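Local coordinates for protein activating signal cointegrator 1 complex subunit 2 (Homo sapiens, PDB 6YXQ) that binds polyubiquitin chains and recruits the ASCC3 helicase and ALKBH3 to sites of DNA alkylation damage for repair, at residues B[287-298]-B[313-324]. Residues are numbered along the deposited sequence; the frame is centred on the assembly and turned at random.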
loop_
_atom_site.group_PDB
_atom_site.type_symbol
_atom_site.label_atom_id
_atom_site.label_comp_id
_atom_site.label_asym_id
_atom_site.label_seq_id
_atom_site.Cartn_x
_atom_site.Cartn_y
_atom_site.Cartn_z
ATOM N N TYR B 287 -23.688 10.757 11.836
ATOM C CA TYR B 287 -24.581 10.489 10.717
ATOM C C TYR B 287 -25.766 11.442 10.741
ATOM O O TYR B 287 -26.044 12.135 9.756
ATOM C CB TYR B 287 -25.043 9.029 10.776
ATOM C CG TYR B 287 -25.611 8.489 9.483
ATOM C CD1 TYR B 287 -26.953 8.649 9.176
ATOM C CD2 TYR B 287 -24.810 7.814 8.578
ATOM C CE1 TYR B 287 -27.480 8.167 8.002
ATOM C CE2 TYR B 287 -25.328 7.326 7.397
ATOM C CZ TYR B 287 -26.669 7.505 7.112
ATOM O OH TYR B 287 -27.210 7.020 5.939
ATOM N N GLU B 288 -26.436 11.529 11.889
ATOM C CA GLU B 288 -27.591 12.415 12.013
ATOM C C GLU B 288 -27.239 13.864 11.693
ATOM O O GLU B 288 -27.996 14.557 11.007
ATOM C CB GLU B 288 -28.171 12.318 13.418
ATOM C CG GLU B 288 -29.269 11.310 13.527
ATOM C CD GLU B 288 -30.580 11.818 12.995
ATOM O OE1 GLU B 288 -30.710 13.044 12.807
ATOM O OE2 GLU B 288 -31.488 10.992 12.777
ATOM N N ALA B 289 -26.107 14.349 12.199
ATOM C CA ALA B 289 -25.768 15.755 11.998
ATOM C C ALA B 289 -25.372 16.018 10.553
ATOM O O ALA B 289 -25.892 16.934 9.903
ATOM C CB ALA B 289 -24.641 16.165 12.944
ATOM N N ALA B 290 -24.476 15.194 10.027
ATOM C CA ALA B 290 -23.798 15.478 8.777
ATOM C C ALA B 290 -24.651 15.103 7.572
ATOM O O ALA B 290 -24.824 15.917 6.657
ATOM C CB ALA B 290 -22.468 14.727 8.768
ATOM N N ILE B 291 -25.221 13.888 7.571
ATOM C CA ILE B 291 -25.783 13.312 6.345
ATOM C C ILE B 291 -26.926 14.154 5.757
ATOM O O ILE B 291 -26.895 14.439 4.558
ATOM C CB ILE B 291 -26.181 11.862 6.574
ATOM C CG1 ILE B 291 -24.954 10.994 6.885
ATOM C CG2 ILE B 291 -26.984 11.324 5.396
ATOM C CD1 ILE B 291 -23.730 11.298 6.027
ATOM N N PRO B 292 -27.953 14.538 6.533
ATOM C CA PRO B 292 -29.061 15.300 5.909
ATOM C C PRO B 292 -28.623 16.581 5.215
ATOM O O PRO B 292 -29.029 16.840 4.070
ATOM C CB PRO B 292 -29.986 15.582 7.101
ATOM C CG PRO B 292 -29.719 14.464 8.052
ATOM C CD PRO B 292 -28.253 14.211 7.934
ATOM N N GLU B 293 -27.805 17.398 5.880
ATOM C CA GLU B 293 -27.436 18.692 5.315
ATOM C C GLU B 293 -26.646 18.523 4.022
ATOM O O GLU B 293 -26.912 19.209 3.027
ATOM C CB GLU B 293 -26.644 19.505 6.343
ATOM C CG GLU B 293 -26.243 20.896 5.885
ATOM C CD GLU B 293 -27.439 21.781 5.592
ATOM O OE1 GLU B 293 -28.436 21.705 6.346
ATOM O OE2 GLU B 293 -27.382 22.547 4.605
HETATM N N MSE B 294 -25.688 17.602 4.011
HETATM C CA MSE B 294 -24.857 17.367 2.838
HETATM C C MSE B 294 -25.653 16.755 1.693
HETATM O O MSE B 294 -25.440 17.092 0.526
HETATM C CB MSE B 294 -23.683 16.459 3.189
HETATM C CG MSE B 294 -22.935 16.819 4.458
HETATM SE SE MSE B 294 -21.141 16.087 4.293
HETATM C CE MSE B 294 -20.876 15.119 5.906
ATOM N N GLU B 295 -26.568 15.845 2.033
ATOM C CA GLU B 295 -27.497 15.326 1.033
ATOM C C GLU B 295 -28.255 16.460 0.354
ATOM O O GLU B 295 -28.261 16.571 -0.882
ATOM C CB GLU B 295 -28.472 14.349 1.684
ATOM C CG GLU B 295 -28.163 12.883 1.439
ATOM C CD GLU B 295 -29.342 11.989 1.781
ATOM O OE1 GLU B 295 -29.191 10.749 1.728
ATOM O OE2 GLU B 295 -30.423 12.533 2.101
ATOM N N SER B 296 -28.895 17.322 1.153
ATOM C CA SER B 296 -29.693 18.399 0.573
ATOM C C SER B 296 -28.829 19.355 -0.236
ATOM O O SER B 296 -29.245 19.823 -1.302
ATOM C CB SER B 296 -30.446 19.161 1.662
ATOM O OG SER B 296 -31.173 20.241 1.092
ATOM N N ALA B 297 -27.622 19.650 0.246
ATOM C CA ALA B 297 -26.765 20.592 -0.464
ATOM C C ALA B 297 -26.320 20.032 -1.808
ATOM O O ALA B 297 -26.348 20.746 -2.824
ATOM C CB ALA B 297 -25.557 20.949 0.394
ATOM N N ILE B 298 -25.900 18.763 -1.832
ATOM C CA ILE B 298 -25.491 18.133 -3.085
ATOM C C ILE B 298 -26.650 18.129 -4.072
ATOM O O ILE B 298 -26.495 18.482 -5.253
ATOM C CB ILE B 298 -24.969 16.710 -2.817
ATOM C CG1 ILE B 298 -23.597 16.760 -2.146
ATOM C CG2 ILE B 298 -24.881 15.923 -4.098
ATOM C CD1 ILE B 298 -22.970 15.406 -1.971
ATOM N N TRP B 313 -22.147 12.649 -4.781
ATOM C CA TRP B 313 -23.282 11.868 -4.304
ATOM C C TRP B 313 -22.911 10.400 -4.154
ATOM O O TRP B 313 -23.265 9.754 -3.157
ATOM C CB TRP B 313 -24.459 12.025 -5.262
ATOM C CG TRP B 313 -25.640 11.257 -4.828
ATOM C CD1 TRP B 313 -26.026 10.030 -5.270
ATOM C CD2 TRP B 313 -26.595 11.651 -3.844
ATOM N NE1 TRP B 313 -27.173 9.634 -4.626
ATOM C CE2 TRP B 313 -27.544 10.615 -3.745
ATOM C CE3 TRP B 313 -26.747 12.785 -3.041
ATOM C CZ2 TRP B 313 -28.629 10.678 -2.874
ATOM C CZ3 TRP B 313 -27.823 12.846 -2.176
ATOM C CH2 TRP B 313 -28.750 11.800 -2.100
ATOM N N GLN B 314 -22.222 9.850 -5.155
ATOM C CA GLN B 314 -21.748 8.471 -5.063
ATOM C C GLN B 314 -20.886 8.276 -3.825
ATOM O O GLN B 314 -21.067 7.313 -3.068
ATOM C CB GLN B 314 -20.965 8.092 -6.321
ATOM C CG GLN B 314 -21.812 8.018 -7.572
ATOM C CD GLN B 314 -22.759 6.842 -7.555
ATOM O OE1 GLN B 314 -22.366 5.716 -7.237
ATOM N NE2 GLN B 314 -24.019 7.099 -7.886
ATOM N N ARG B 315 -19.948 9.199 -3.600
ATOM C CA ARG B 315 -19.049 9.094 -2.453
ATOM C C ARG B 315 -19.802 9.218 -1.135
ATOM O O ARG B 315 -19.506 8.495 -0.179
ATOM C CB ARG B 315 -17.956 10.157 -2.546
ATOM C CG ARG B 315 -17.112 10.023 -3.796
ATOM C CD ARG B 315 -15.943 10.996 -3.839
ATOM N NE ARG B 315 -15.197 10.829 -5.082
ATOM C CZ ARG B 315 -14.284 9.885 -5.272
ATOM N NH1 ARG B 315 -13.996 9.040 -4.288
ATOM N NH2 ARG B 315 -13.659 9.785 -6.439
ATOM N N LEU B 316 -20.777 10.127 -1.060
ATOM C CA LEU B 316 -21.548 10.292 0.168
ATOM C C LEU B 316 -22.346 9.037 0.494
ATOM O O LEU B 316 -22.377 8.596 1.650
ATOM C CB LEU B 316 -22.477 11.499 0.046
ATOM C CG LEU B 316 -23.286 11.840 1.297
ATOM C CD1 LEU B 316 -22.350 12.075 2.476
ATOM C CD2 LEU B 316 -24.200 13.043 1.065
ATOM N N SER B 317 -23.002 8.447 -0.509
ATOM C CA SER B 317 -23.754 7.219 -0.263
ATOM C C SER B 317 -22.827 6.076 0.132
ATOM O O SER B 317 -23.141 5.293 1.042
ATOM C CB SER B 317 -24.576 6.859 -1.496
ATOM O OG SER B 317 -25.168 8.022 -2.046
ATOM N N HIS B 318 -21.672 5.975 -0.530
ATOM C CA HIS B 318 -20.666 5.000 -0.130
ATOM C C HIS B 318 -20.246 5.205 1.323
ATOM O O HIS B 318 -20.108 4.235 2.082
ATOM C CB HIS B 318 -19.471 5.098 -1.078
ATOM C CG HIS B 318 -18.283 4.297 -0.657
ATOM N ND1 HIS B 318 -18.095 2.986 -1.037
ATOM C CD2 HIS B 318 -17.206 4.630 0.094
ATOM C CE1 HIS B 318 -16.959 2.542 -0.528
ATOM N NE2 HIS B 318 -16.401 3.520 0.164
ATOM N N SER B 319 -20.061 6.461 1.738
ATOM C CA SER B 319 -19.619 6.729 3.103
ATOM C C SER B 319 -20.691 6.346 4.110
ATOM O O SER B 319 -20.381 5.810 5.179
ATOM C CB SER B 319 -19.237 8.203 3.272
ATOM O OG SER B 319 -18.563 8.698 2.133
ATOM N N ARG B 320 -21.955 6.614 3.788
ATOM C CA ARG B 320 -23.027 6.238 4.702
ATOM C C ARG B 320 -23.101 4.724 4.853
ATOM O O ARG B 320 -23.207 4.199 5.975
ATOM C CB ARG B 320 -24.351 6.811 4.205
ATOM C CG ARG B 320 -24.266 8.295 3.964
ATOM C CD ARG B 320 -25.485 8.842 3.277
ATOM N NE ARG B 320 -26.678 8.057 3.557
ATOM C CZ ARG B 320 -27.456 7.531 2.619
ATOM N NH1 ARG B 320 -27.161 7.716 1.341
ATOM N NH2 ARG B 320 -28.529 6.829 2.955
ATOM N N LYS B 321 -23.011 4.004 3.730
ATOM C CA LYS B 321 -23.025 2.545 3.783
ATOM C C LYS B 321 -21.871 2.014 4.632
ATOM O O LYS B 321 -22.064 1.142 5.489
ATOM C CB LYS B 321 -22.972 1.974 2.369
ATOM C CG LYS B 321 -23.105 0.468 2.316
ATOM C CD LYS B 321 -23.008 -0.041 0.882
ATOM C CE LYS B 321 -23.084 -1.562 0.807
ATOM N NZ LYS B 321 -22.761 -2.074 -0.562
ATOM N N LYS B 322 -20.661 2.543 4.421
ATOM C CA LYS B 322 -19.508 2.069 5.181
ATOM C C LYS B 322 -19.639 2.398 6.664
ATOM O O LYS B 322 -19.205 1.617 7.518
ATOM C CB LYS B 322 -18.219 2.667 4.621
ATOM C CG LYS B 322 -17.849 2.165 3.243
ATOM C CD LYS B 322 -17.829 0.656 3.197
ATOM C CE LYS B 322 -18.000 0.150 1.778
ATOM N NZ LYS B 322 -18.215 -1.319 1.752
ATOM N N LEU B 323 -20.225 3.554 6.993
ATOM C CA LEU B 323 -20.438 3.894 8.396
ATOM C C LEU B 323 -21.352 2.878 9.064
ATOM O O LEU B 323 -21.065 2.391 10.167
ATOM C CB LEU B 323 -21.023 5.303 8.524
ATOM C CG LEU B 323 -20.072 6.488 8.717
ATOM C CD1 LEU B 323 -20.752 7.798 8.341
ATOM C CD2 LEU B 323 -19.599 6.550 10.148
HETATM N N MSE B 324 -22.454 2.538 8.405
HETATM C CA MSE B 324 -23.371 1.571 9.005
HETATM C C MSE B 324 -22.759 0.175 9.109
HETATM O O MSE B 324 -23.025 -0.569 10.062
HETATM C CB MSE B 324 -24.676 1.500 8.226
HETATM C CG MSE B 324 -25.691 2.512 8.686
HETATM SE SE MSE B 324 -25.866 3.903 7.395
HETATM C CE MSE B 324 -27.128 3.009 6.216
HETATM O O HOH W 1 -26.458 10.197 0.275
#
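An antiparallel helical hairpin brings Y287 against R320 and W313 against I298, in the ASCC3-bound N-terminal part of ASCC2. The axes of 287-298 and 313-324 approach to 10.9 Å, their directions nearly antiparallel at 162°. L316 is a knob in the hole formed by I291, M294, E295 and I298. Its CD1 meets I291 CD1 at 3.9 Å, and CD2 lies against E295 N and CG, M294 CB and I298 CD1.

Y287 has CG anti to the backbone N (chi1 -162°), which carries the ring across to the second helix. R320 NE donates to Y287 OH (2.7 Å, N-H...O 157°), and the hydroxyl lies close to the guanidinium plane. D370 of helix 365-374 also bonds Y287 OH, so the phenol is held from a third helix. M324 SE makes an oblique Met-aromatic contact, 4.2 Å from the Y287 ring centroid.

A bend at chi3 turns R320 NE to Y287 OH; R320 CD lies on I291 CG2 (3.6 Å). E295 OE1 sits over one guanidinium face, 3.7 Å from R320 NH1. This long salt bridge is an attraction of charges; the oxygen is too far off the plane for a directed bond. The stronger partner of E295 is R366. A water donates to E295 OE1 and has weak bonds to R320 NH1 and S317 OG.

E295 CG approaches W313 CZ3 obliquely at 3.6 Å, and I298 CG2 reaches the indole edge at CE3 (3.8 Å). ASCC3 binds the second helix through Q314, H318 and K321. The arrangement is that of an antiparallel helix pair in an all-helical domain, with an apolar knob-into-hole centre and a polar network alongside.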